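Long-range contact in integron cassette protein (PDB 3FY6), which is of unknown function and is encoded by a mobile integron gene cassette of Vibrio cholerae, a source of proteins with novel folds: residues A[13-17]-A[106-110]. Numbering follows the deposited sequence.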
ATOM      1  N   ASN A  13     -17.415  12.609   3.170  1.00 14.01           N
ATOM      2  CA  ASN A  13     -17.737  11.545   2.234  1.00 21.72           C
ATOM      3  C   ASN A  13     -16.646  11.443   1.181  1.00 19.69           C
ATOM      4  O   ASN A  13     -16.376  12.399   0.474  1.00 18.76           O
ATOM      5  CB  ASN A  13     -19.107  11.781   1.582  1.00 25.28           C
ATOM      6  CG  ASN A  13     -20.261  11.338   2.474  1.00 27.81           C
ATOM      7  OD1 ASN A  13     -20.179  11.413   3.695  1.00 30.52           O
ATOM      8  ND2 ASN A  13     -21.333  10.855   1.859  1.00 28.79           N
ATOM      9  N   LEU A  14     -16.016  10.278   1.087  1.00 15.69           N
ATOM     10  CA  LEU A  14     -14.907  10.087   0.159  1.00 19.81           C
ATOM     11  C   LEU A  14     -15.304   9.121  -0.961  1.00 22.30           C
ATOM     12  O   LEU A  14     -16.036   8.170  -0.730  1.00 21.16           O
ATOM     13  CB  LEU A  14     -13.682   9.559   0.913  1.00 18.48           C
ATOM     14  CG  LEU A  14     -13.115  10.486   1.994  1.00 19.46           C
ATOM     15  CD1 LEU A  14     -11.977   9.803   2.746  1.00 19.51           C
ATOM     16  CD2 LEU A  14     -12.635  11.793   1.370  1.00 17.75           C
ATOM     17  N   ASN A  15     -14.813   9.364  -2.171  1.00 17.26           N
ATOM     18  CA  ASN A  15     -15.232   8.569  -3.317  1.00 15.51           C
ATOM     19  C   ASN A  15     -14.096   7.692  -3.836  1.00 18.96           C
ATOM     20  O   ASN A  15     -13.154   8.183  -4.464  1.00 13.95           O
ATOM     21  CB  ASN A  15     -15.760   9.483  -4.422  1.00 16.41           C
ATOM     22  CG  ASN A  15     -16.758  10.513  -3.896  1.00 24.47           C
ATOM     23  OD1 ASN A  15     -16.563  11.715  -4.048  1.00 36.09           O
ATOM     24  ND2 ASN A  15     -17.813  10.038  -3.255  1.00 23.09           N
ATOM     25  N   ILE A  16     -14.185   6.397  -3.563  1.00 12.55           N
ATOM     26  CA  ILE A  16     -13.100   5.479  -3.904  1.00 18.41           C
ATOM     27  C   ILE A  16     -13.493   4.557  -5.059  1.00 17.93           C
ATOM     28  O   ILE A  16     -14.447   3.789  -4.948  1.00 17.63           O
ATOM     29  CB  ILE A  16     -12.711   4.611  -2.688  1.00 15.72           C
ATOM     30  CG1 ILE A  16     -12.364   5.504  -1.484  1.00 20.83           C
ATOM     31  CG2 ILE A  16     -11.552   3.670  -3.045  1.00 17.27           C
ATOM     32  CD1 ILE A  16     -11.030   6.222  -1.614  1.00 17.21           C
ATOM     33  N   TYR A  17     -12.748   4.609  -6.157  1.00 15.84           N
ATOM     34  CA  TYR A  17     -13.102   3.795  -7.317  1.00 18.95           C
ATOM     35  C   TYR A  17     -12.842   2.316  -7.077  1.00 19.70           C
ATOM     36  O   TYR A  17     -11.750   1.929  -6.663  1.00 17.88           O
ATOM     37  CB  TYR A  17     -12.385   4.251  -8.590  1.00 15.91           C
ATOM     38  CG  TYR A  17     -12.864   3.457  -9.779  1.00 18.52           C
ATOM     39  CD1 TYR A  17     -14.061   3.783 -10.416  1.00 14.63           C
ATOM     40  CD2 TYR A  17     -12.159   2.343 -10.228  1.00 15.65           C
ATOM     41  CE1 TYR A  17     -14.532   3.037 -11.483  1.00 18.86           C
ATOM     42  CE2 TYR A  17     -12.623   1.581 -11.311  1.00 19.13           C
ATOM     43  CZ  TYR A  17     -13.809   1.940 -11.926  1.00 17.53           C
ATOM     44  OH  TYR A  17     -14.274   1.209 -12.984  1.00 23.26           O
ATOM     45  N   ALA A 106      -7.977  10.226  -0.844  1.00 16.90           N
ATOM     46  CA  ALA A 106      -8.836   9.420  -1.709  1.00 15.40           C
ATOM     47  C   ALA A 106      -8.359   9.520  -3.145  1.00 17.15           C
ATOM     48  O   ALA A 106      -8.301   8.520  -3.861  1.00 14.88           O
ATOM     49  CB  ALA A 106     -10.309   9.862  -1.596  1.00 14.99           C
ATOM     50  N   GLN A 107      -8.008  10.735  -3.559  1.00 14.11           N
ATOM     51  CA  GLN A 107      -7.512  10.979  -4.905  1.00 16.49           C
ATOM     52  C   GLN A 107      -6.252  10.160  -5.189  1.00 20.33           C
ATOM     53  O   GLN A 107      -6.083   9.609  -6.288  1.00 14.12           O
ATOM     54  CB  GLN A 107      -7.234  12.471  -5.090  1.00 22.12           C
ATOM     55  CG  GLN A 107      -6.629  12.869  -6.426  1.00 29.49           C
ATOM     56  CD  GLN A 107      -6.269  14.343  -6.463  1.00 43.77           C
ATOM     57  OE1 GLN A 107      -6.922  15.164  -5.821  1.00 48.62           O
ATOM     58  NE2 GLN A 107      -5.221  14.682  -7.205  1.00 50.61           N
ATOM     59  N   TRP A 108      -5.367  10.086  -4.197  1.00 13.53           N
ATOM     60  CA  TRP A 108      -4.155   9.284  -4.306  1.00 12.23           C
ATOM     61  C   TRP A 108      -4.501   7.800  -4.492  1.00 14.48           C
ATOM     62  O   TRP A 108      -3.981   7.124  -5.383  1.00 13.77           O
ATOM     63  CB  TRP A 108      -3.308   9.453  -3.044  1.00  9.91           C
ATOM     64  CG  TRP A 108      -1.967   8.764  -3.098  1.00 13.27           C
ATOM     65  CD1 TRP A 108      -1.193   8.558  -4.201  1.00 10.13           C
ATOM     66  CD2 TRP A 108      -1.220   8.259  -1.984  1.00 12.40           C
ATOM     67  NE1 TRP A 108      -0.012   7.941  -3.845  1.00 14.78           N
ATOM     68  CE2 TRP A 108      -0.008   7.740  -2.491  1.00 11.01           C
ATOM     69  CE3 TRP A 108      -1.464   8.178  -0.611  1.00 16.56           C
ATOM     70  CZ2 TRP A 108       0.946   7.148  -1.675  1.00 15.19           C
ATOM     71  CZ3 TRP A 108      -0.507   7.593   0.202  1.00 17.55           C
ATOM     72  CH2 TRP A 108       0.684   7.097  -0.330  1.00 15.83           C
ATOM     73  N   VAL A 109      -5.372   7.292  -3.633  1.00 14.76           N
ATOM     74  CA  VAL A 109      -5.816   5.915  -3.755  1.00 12.58           C
ATOM     75  C   VAL A 109      -6.365   5.668  -5.164  1.00 15.53           C
ATOM     76  O   VAL A 109      -6.042   4.657  -5.785  1.00 15.74           O
ATOM     77  CB  VAL A 109      -6.855   5.558  -2.683  1.00 14.45           C
ATOM     78  CG1 VAL A 109      -7.458   4.176  -2.947  1.00 15.84           C
ATOM     79  CG2 VAL A 109      -6.214   5.611  -1.294  1.00  8.47           C
ATOM     80  N   ASN A 110      -7.173   6.591  -5.681  1.00 11.84           N
ATOM     81  CA  ASN A 110      -7.722   6.393  -7.019  1.00 17.48           C
ATOM     82  C   ASN A 110      -6.618   6.328  -8.081  1.00 15.95           C
ATOM     83  O   ASN A 110      -6.680   5.522  -9.003  1.00 15.83           O
ATOM     84  CB  ASN A 110      -8.801   7.441  -7.359  1.00 19.27           C
ATOM     85  CG  ASN A 110     -10.061   7.287  -6.502  1.00 20.21           C
ATOM     86  OD1 ASN A 110     -10.749   8.270  -6.195  1.00 14.67           O
ATOM     87  ND2 ASN A 110     -10.345   6.054  -6.078  1.00 10.31           N
TER
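Ile16 and Ala106 make the closest apolar contact between helix 95-114 and the strand it packs along, 10-18, outermost within this chain in a sequentially ordered five-stranded antiparallel sheet. The axes of these short segments run almost parallel, 5° apart in direction, and come within 7.8 Å at their closest. Ile16 divides its branches between successive turns of the helix. Its CG1 branch stands beside the backbone N and carries CD1 over the methyl of Ala106, with Ile16 CD1 3.7 Å from Ala106 CB. The other branch, CG2, lies anti to the backbone N and meets Val109 one turn on, Ile16 CG2 to Val109 CG1 being 4.1 Å. Leu14 reaches the same alanine more loosely through its CB, while its side chain also packs on Leu102 and Glu103 of the helix and on Phe81 of helix 77-89.

The polar part of the contact belongs to Asn110, whose terminal amide is turned to the strand backbone at the Asn15–Tyr17 level. As modelled, Asn110 OD1 is 3.0 Å from Asn15 O, and Asn110 ND2 is 2.8 Å from Tyr17 N. Both pairings set like against like, and the amide is probably turned over; with it turned back, both approaches may become hydrogen bonds. Opposite this edge, Leu14 and Ile16 are paired through their backbones with Tyr27 and Glu25 of strand 23-31.

The small Ala106 side chain, pointing at the strand, fits the close approach of the helix, and the chemistry changes along the contact from buried aliphatic packing at Leu14 and Ile16 to an amide beside strand backbone at its partly exposed end.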